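Local coordinates for protein transcriptional regulator, ROK family (Vibrio cholerae O1 biovar eltor, PDB 1Z05) that probably binds DNA as a zinc-containing, dimeric transcriptional regulator of the ROK family, related to E. coli Mlc and linked to carbohydrate metabolism, at residues A[285-288]-A[289-293]; A[240-243]-A[244-248]; A[347-350]-A[351-355]; A[331-334]-A[335-339]. All blocks are in the same frame, centred on the assembly; numbering follows the deposited sequence.

Contact 1 (A[285-288]-A[289-293]); sequences GCLE and TVASS. With ZN (zinc ion), chain B.
The zinc site of this ROK-family regulator takes its last cysteine, Cys286, from a turn that leads directly into a short helical stretch, and Thr289 closes that turn onto the cysteine's own carbonyl. Cys286 SG binds the zinc ion at 2.3 Å; His269, Cys279 and Cys281 complete the four ligands. Cys286 O, in turn, accepts two bonds from Thr289: OG1 donates to it over 2.6 Å in the carbonyl plane, while Thr289 N reaches it at 3.0 Å from well above that plane. The threonine hydroxyl can do so because chi1 of 67° sets OG1 between its backbone N and carbonyl carbon, and its methyl CG2 is left against Cys286 CB. One step on, Val290 N bonds to Leu287 O at 3.1 Å, again an i to i+3 bond of a tight turn. Leu287 lays CD1 against Ala291 CB at 3.9 Å; the short alanine side chain lets the leucine lie close, and Leu287 also touches Tyr344 of helix 332-356. Ser292 is the N-cap of the following helix: its OG caps Ala295 N and also donates to Glu288 O, 3.1 Å away and nearly in line with the C=O bond.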
# COMPACT_ATOMS: atom_id res chain seq x y z
N GLY A 285 -18.86 18.21 -8.19
CA GLY A 285 -17.49 18.73 -8.14
C GLY A 285 -16.36 17.72 -8.20
O GLY A 285 -15.21 18.06 -7.90
N CYS A 286 -16.68 16.49 -8.59
CA CYS A 286 -15.69 15.42 -8.77
C CYS A 286 -14.62 15.81 -9.78
O CYS A 286 -14.89 16.56 -10.72
CB CYS A 286 -16.39 14.12 -9.21
SG CYS A 286 -17.58 13.47 -8.01
N LEU A 287 -13.40 15.30 -9.61
CA LEU A 287 -12.32 15.56 -10.56
C LEU A 287 -12.71 15.22 -12.01
O LEU A 287 -12.38 15.95 -12.94
CB LEU A 287 -11.04 14.82 -10.17
CG LEU A 287 -9.80 15.00 -11.05
CD1 LEU A 287 -9.28 16.47 -11.00
CD2 LEU A 287 -8.68 14.04 -10.64
N GLU A 288 -13.42 14.12 -12.23
CA GLU A 288 -13.73 13.77 -13.61
C GLU A 288 -14.74 14.70 -14.32
O GLU A 288 -14.89 14.63 -15.54
CB GLU A 288 -14.06 12.28 -13.79
CG GLU A 288 -15.37 11.80 -13.26
CD GLU A 288 -15.64 10.37 -13.71
OE1 GLU A 288 -14.71 9.52 -13.63
OE2 GLU A 288 -16.76 10.10 -14.16
N THR A 289 -15.39 15.59 -13.56
CA THR A 289 -16.28 16.60 -14.14
C THR A 289 -15.50 17.72 -14.83
O THR A 289 -16.08 18.51 -15.59
CB THR A 289 -17.24 17.24 -13.10
OG1 THR A 289 -16.49 18.02 -12.15
CG2 THR A 289 -18.05 16.17 -12.38
N VAL A 290 -14.19 17.81 -14.56
CA VAL A 290 -13.37 18.87 -15.12
C VAL A 290 -12.11 18.34 -15.83
O VAL A 290 -11.41 19.10 -16.50
CB VAL A 290 -12.93 19.91 -14.02
CG1 VAL A 290 -14.12 20.60 -13.39
CG2 VAL A 290 -12.06 19.25 -12.94
N ALA A 291 -11.82 17.05 -15.68
CA ALA A 291 -10.52 16.54 -16.12
C ALA A 291 -10.57 15.30 -17.02
O ALA A 291 -9.54 14.86 -17.53
CB ALA A 291 -9.60 16.31 -14.93
N SER A 292 -11.76 14.76 -17.23
CA SER A 292 -11.94 13.66 -18.17
C SER A 292 -11.77 14.22 -19.58
O SER A 292 -11.88 15.44 -19.77
CB SER A 292 -13.34 13.06 -18.01
OG SER A 292 -14.33 13.96 -18.48
N SER A 293 -11.50 13.34 -20.54
CA SER A 293 -11.35 13.73 -21.95
C SER A 293 -12.60 14.46 -22.45
O SER A 293 -12.49 15.47 -23.14
CB SER A 293 -11.06 12.51 -22.83
OG SER A 293 -12.00 11.47 -22.61
ZN ZN B . -18.28 11.58 -9.06

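Contact 2 (A[240-243]-A[244-248]). With SO4 (sulfate ion), chain D; SO4 (sulfate ion), chain C.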
# COMPACT_ATOMS: atom_id res chain seq x y z
N ILE A 240 0.29 8.89 -13.14
CA ILE A 240 -1.03 9.50 -13.31
C ILE A 240 -1.54 9.28 -14.73
O ILE A 240 -0.96 9.77 -15.71
CB ILE A 240 -1.07 11.01 -12.93
CG1 ILE A 240 -0.46 11.24 -11.53
CG2 ILE A 240 -2.50 11.56 -13.06
CD1 ILE A 240 -1.28 10.64 -10.37
N SER A 241 -2.62 8.51 -14.82
CA SER A 241 -3.25 8.19 -16.08
C SER A 241 -4.41 9.14 -16.32
O SER A 241 -5.36 9.19 -15.54
CB SER A 241 -3.72 6.73 -16.10
OG SER A 241 -4.49 6.45 -17.26
N ILE A 242 -4.31 9.90 -17.40
CA ILE A 242 -5.32 10.86 -17.80
C ILE A 242 -5.89 10.41 -19.14
O ILE A 242 -5.21 10.49 -20.17
CB ILE A 242 -4.72 12.30 -17.92
CG1 ILE A 242 -3.94 12.65 -16.65
CG2 ILE A 242 -5.81 13.34 -18.22
CD1 ILE A 242 -2.71 13.53 -16.88
N HIS A 243 -7.13 9.94 -19.12
CA HIS A 243 -7.82 9.45 -20.31
C HIS A 243 -9.33 9.67 -20.11
O HIS A 243 -9.75 10.80 -19.81
CB HIS A 243 -7.46 7.98 -20.57
CG HIS A 243 -7.79 7.50 -21.95
ND1 HIS A 243 -8.00 8.36 -23.01
CD2 HIS A 243 -7.92 6.25 -22.46
CE1 HIS A 243 -8.27 7.66 -24.10
NE2 HIS A 243 -8.22 6.38 -23.79
N HIS A 244 -10.14 8.62 -20.29
CA HIS A 244 -11.57 8.67 -19.99
C HIS A 244 -11.80 8.98 -18.51
O HIS A 244 -12.68 9.78 -18.16
CB HIS A 244 -12.25 7.34 -20.32
CG HIS A 244 -12.15 6.95 -21.77
ND1 HIS A 244 -12.97 7.47 -22.74
CD2 HIS A 244 -11.32 6.08 -22.40
CE1 HIS A 244 -12.66 6.95 -23.91
NE2 HIS A 244 -11.66 6.10 -23.73
N GLY A 245 -11.00 8.34 -17.66
CA GLY A 245 -10.98 8.62 -16.24
C GLY A 245 -9.61 9.05 -15.78
O GLY A 245 -8.68 9.18 -16.58
N LEU A 246 -9.49 9.30 -14.48
CA LEU A 246 -8.24 9.71 -13.88
C LEU A 246 -7.90 8.73 -12.79
O LEU A 246 -8.71 8.46 -11.90
CB LEU A 246 -8.32 11.14 -13.33
CG LEU A 246 -8.86 12.05 -14.44
CD1 LEU A 246 -10.28 12.55 -14.13
CD2 LEU A 246 -7.92 13.18 -14.70
N GLY A 247 -6.70 8.18 -12.88
CA GLY A 247 -6.26 7.13 -11.98
C GLY A 247 -4.79 7.26 -11.68
O GLY A 247 -4.01 7.71 -12.52
N ALA A 248 -4.42 6.90 -10.46
CA ALA A 248 -3.03 6.85 -10.08
C ALA A 248 -2.66 5.38 -9.88
O ALA A 248 -3.38 4.63 -9.21
CB ALA A 248 -2.80 7.62 -8.80
S SO4 D . -9.33 5.01 -18.71
O1 SO4 D . -7.98 4.44 -18.65
O2 SO4 D . -9.31 6.35 -18.13
O3 SO4 D . -9.75 5.10 -20.10
O4 SO4 D . -10.27 4.16 -17.99
S SO4 C . -9.49 2.48 -25.11
O1 SO4 C . -8.17 2.48 -25.74
O2 SO4 C . -9.55 3.47 -24.05
O3 SO4 C . -10.46 2.79 -26.15
O4 SO4 C . -9.75 1.17 -24.53
O HOH W 1 -7.13 6.80 -16.70
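His243 and His244 lie side by side and point the same way, with His244 CD2 over one face of the His243 ring, 3.4 Å from His243 CD2. The ring planes are turned 48° to each other, too oblique for a stack. Two sulfate ions, probably from the crystallisation liquor, lie beside them. Both NE2 atoms make weak hydrogen bonds to O2 of one; the other accepts a shorter, straighter bond at its O2 from Gly245 N (2.7 Å), and its O3 lies at the edge of the His244 ring, in plane. Arg114, Arg117 and Tyr119 also bind the two anions. A water beside Ser241 OG is within bonding distance of Gly245 O and the second sulfate's O2, with more acceptors around it than it has protons. These groups sit at the turn of a beta hairpin, strands 237-242 and 246-252, where His243 N bonds to Gly245 O at 3.1 Å. Behind the turn, Ser241 and Gly247 form an antiparallel hydrogen-bonded pair, Ser241 N to Gly247 O at 2.8 Å. Apolar residues suit the buried opposite face: Ile240 CD1 meets Ala248 CB at 3.7 Å, while Ile242 and Leu246 pack on Leu345 of helix 332-356.

Contact 3 (A[347-350]-A[351-355]); sequences AAIA and IVINL
Ala347 to Ala350 offer their carbonyls to the amides four residues on in regular alpha-helical fashion, from Ile351 N to Ala347 O at 3.3 Å to Ile353 N to Ile349 O at 2.9 Å. Along one side of this part of helix 332-356, Ile349 and Ile353 meet branch to tip, Ile349 CG2 lying 3.8 Å from Ile353 CD1. In Ile353, chi1 of -71° places CG1 beside its backbone N, so the CG1-CD1 arm runs back along the helix over Ile349 O. Large apolar side chains suit this buried side, which faces Ile378 and Ile382 of helix 371-385. Alanine keeps the helix slim where a neighbour comes close, as where Ala350 lies against Gln385. On another side Ile351 packs on Ile351 of the second subunit, and Leu355 on its own counterpart there, which places this stretch at the dimer interface. Ala350 O takes two donors from one residue, Asn354 N at 3.0 Å and, weakly, Asn354 ND2 at 2.9 Å. The stronger side-chain bond of ND2 goes to Gln385 O, so the buried amide mainly serves Gln385 O and only weakly Ala350 O, tying helix 332-356 to the end of helix 371-385.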
# COMPACT_ATOMS: atom_id res chain seq x y z
N ALA A 347 -3.83 19.67 -8.10
CA ALA A 347 -4.53 19.50 -6.83
C ALA A 347 -4.67 18.02 -6.43
O ALA A 347 -4.43 17.65 -5.28
CB ALA A 347 -5.92 20.18 -6.88
N ALA A 348 -5.04 17.18 -7.38
CA ALA A 348 -5.20 15.75 -7.12
C ALA A 348 -3.84 15.08 -6.85
O ALA A 348 -3.70 14.24 -5.94
CB ALA A 348 -5.94 15.07 -8.26
N ILE A 349 -2.83 15.48 -7.63
CA ILE A 349 -1.48 14.95 -7.47
C ILE A 349 -0.87 15.39 -6.12
O ILE A 349 -0.18 14.61 -5.48
CB ILE A 349 -0.57 15.33 -8.67
CG1 ILE A 349 -1.09 14.69 -9.95
CG2 ILE A 349 0.88 14.90 -8.41
CD1 ILE A 349 -0.44 15.20 -11.22
N ALA A 350 -1.16 16.63 -5.70
CA ALA A 350 -0.71 17.10 -4.38
C ALA A 350 -1.26 16.24 -3.24
O ALA A 350 -0.58 16.00 -2.25
CB ALA A 350 -1.07 18.55 -4.16
N ILE A 351 -2.51 15.81 -3.39
CA ILE A 351 -3.13 14.89 -2.44
C ILE A 351 -2.36 13.57 -2.34
O ILE A 351 -2.06 13.09 -1.24
CB ILE A 351 -4.61 14.63 -2.81
CG1 ILE A 351 -5.43 15.89 -2.48
CG2 ILE A 351 -5.17 13.43 -2.06
CD1 ILE A 351 -6.82 15.93 -3.11
N VAL A 352 -2.02 13.00 -3.49
CA VAL A 352 -1.29 11.74 -3.57
C VAL A 352 0.13 11.86 -2.99
O VAL A 352 0.61 10.94 -2.29
CB VAL A 352 -1.30 11.22 -5.03
CG1 VAL A 352 -0.37 10.05 -5.22
CG2 VAL A 352 -2.74 10.82 -5.42
N ILE A 353 0.77 13.00 -3.26
CA ILE A 353 2.09 13.30 -2.70
C ILE A 353 2.03 13.34 -1.17
O ILE A 353 2.85 12.70 -0.51
CB ILE A 353 2.64 14.66 -3.25
CG1 ILE A 353 3.03 14.49 -4.72
CG2 ILE A 353 3.83 15.15 -2.42
CD1 ILE A 353 3.20 15.78 -5.48
N ASN A 354 1.07 14.09 -0.63
CA ASN A 354 0.83 14.15 0.82
C ASN A 354 0.66 12.78 1.48
O ASN A 354 1.21 12.53 2.56
CB ASN A 354 -0.42 14.99 1.11
CG ASN A 354 -0.11 16.46 1.22
OD1 ASN A 354 0.65 16.88 2.08
ND2 ASN A 354 -0.73 17.26 0.36
N LEU A 355 -0.10 11.91 0.84
CA LEU A 355 -0.40 10.60 1.40
C LEU A 355 0.71 9.58 1.21
O LEU A 355 0.88 8.69 2.05
CB LEU A 355 -1.68 10.04 0.79
CG LEU A 355 -2.93 10.81 1.18
CD1 LEU A 355 -4.00 10.41 0.23
CD2 LEU A 355 -3.36 10.49 2.61

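Contact 4 (A[331-334]-A[335-339])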
# COMPACT_ATOMS: atom_id res chain seq x y z
N ASP A 331 -2.28 28.76 -29.31
CA ASP A 331 -3.66 29.27 -29.28
C ASP A 331 -4.04 29.63 -27.84
O ASP A 331 -4.06 28.75 -26.99
CB ASP A 331 -4.66 28.26 -29.86
CG ASP A 331 -6.08 28.78 -29.85
OD1 ASP A 331 -6.36 29.80 -30.53
OD2 ASP A 331 -6.93 28.19 -29.14
N PRO A 332 -4.31 30.92 -27.57
CA PRO A 332 -4.59 31.38 -26.21
C PRO A 332 -5.69 30.59 -25.49
O PRO A 332 -5.52 30.23 -24.32
CB PRO A 332 -5.02 32.83 -26.41
CG PRO A 332 -4.29 33.25 -27.65
CD PRO A 332 -4.31 32.04 -28.53
N LEU A 333 -6.79 30.31 -26.17
CA LEU A 333 -7.88 29.53 -25.58
C LEU A 333 -7.46 28.10 -25.19
O LEU A 333 -7.69 27.67 -24.07
CB LEU A 333 -9.13 29.51 -26.48
CG LEU A 333 -10.32 28.68 -25.97
CD1 LEU A 333 -10.80 29.21 -24.64
CD2 LEU A 333 -11.47 28.69 -26.97
N ALA A 334 -6.82 27.39 -26.11
CA ALA A 334 -6.35 26.03 -25.86
C ALA A 334 -5.29 26.00 -24.76
O ALA A 334 -5.31 25.12 -23.90
CB ALA A 334 -5.81 25.41 -27.15
N VAL A 335 -4.37 26.96 -24.79
CA VAL A 335 -3.39 27.13 -23.71
C VAL A 335 -4.12 27.28 -22.37
O VAL A 335 -3.81 26.57 -21.41
CB VAL A 335 -2.45 28.33 -23.97
CG1 VAL A 335 -1.63 28.69 -22.71
CG2 VAL A 335 -1.51 28.05 -25.15
N ASP A 336 -5.09 28.18 -22.31
CA ASP A 336 -5.84 28.41 -21.07
C ASP A 336 -6.60 27.17 -20.56
O ASP A 336 -6.65 26.90 -19.36
CB ASP A 336 -6.81 29.58 -21.25
CG ASP A 336 -7.27 30.15 -19.92
OD1 ASP A 336 -6.41 30.65 -19.14
OD2 ASP A 336 -8.50 30.12 -19.66
N VAL A 337 -7.19 26.43 -21.49
CA VAL A 337 -7.88 25.17 -21.17
C VAL A 337 -6.89 24.13 -20.60
O VAL A 337 -7.18 23.50 -19.58
CB VAL A 337 -8.64 24.62 -22.41
CG1 VAL A 337 -9.16 23.20 -22.18
CG2 VAL A 337 -9.80 25.55 -22.78
N ILE A 338 -5.74 23.97 -21.23
CA ILE A 338 -4.71 23.05 -20.72
C ILE A 338 -4.15 23.46 -19.34
O ILE A 338 -3.86 22.60 -18.49
CB ILE A 338 -3.56 22.83 -21.76
CG1 ILE A 338 -4.09 22.12 -23.02
CG2 ILE A 338 -2.40 22.03 -21.16
CD1 ILE A 338 -4.94 20.88 -22.74
N GLN A 339 -3.97 24.76 -19.13
CA GLN A 339 -3.49 25.27 -17.84
C GLN A 339 -4.50 24.99 -16.73
O GLN A 339 -4.12 24.54 -15.65
CB GLN A 339 -3.09 26.76 -17.91
CG GLN A 339 -1.84 26.99 -18.75
CD GLN A 339 -1.56 28.46 -19.01
OE1 GLN A 339 -2.45 29.31 -18.93
NE2 GLN A 339 -0.31 28.77 -19.33
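Helix 332-356 begins here with an aspartate N-cap: Asp331 stands just before the first turn and serves it with both its backbone and its side chain. Its carbonyl O receives Val335 N at 2.9 Å, the donor lying almost on the extended C=O line and the N-H angle a straight 173°. Its carboxylate turns back to an amide of the first turn: OD2 accepts from Ala334 N at 3.1 Å, met from above the carboxylate plane. A short acidic side chain suits this place, since it can reach an amide that has no carbonyl one turn earlier in the helix, and its negative charge would probably be welcome beside the positive end of the helix dipole. The carboxylate is further engaged by Ser310 OG at OD2 and by Cys311 N at OD1, which join the cap to the loop that follows helix 293-305. Pro332 fits the next position because a first-turn residue needs no N-H; its carbonyl still accepts from Asp336 N at 2.9 Å. Leu333 O and Ala334 O are likewise taken, by Val337 N and Ile338 N. Asp336, its carboxylate carried away from the turn, forms a salt bridge through OD2 with Arg303 of helix 293-305. Leu333 and Val337 face that same helix, while the small Ala334 allows close approach to Ala326 and Ala327 of helix 320-328. Leu333 and Val337 touch each other lightly, Leu333 CD1 standing 4.2 Å from Val337 CG2.

Along the chain the order is contact 2, contact 1, contact 4, contact 3. Contacts 4 and 3 share helix 332-356, near its start and near its end, with centres about 24 Å apart. Contacts 1 and 2 are close neighbours, centres about 10 Å apart: Ser293 N probably bonds to His243 O at 3.2 Å, and Ala291 packs on Leu246. Contact 3 touches both, through Ala348 on Leu287 and Ile349 on Ile240. The helix thus lies against the hairpin of the five-stranded sheet and the zinc-site turn together, while its far end reaches the second subunit; contact 4 touches none of the others.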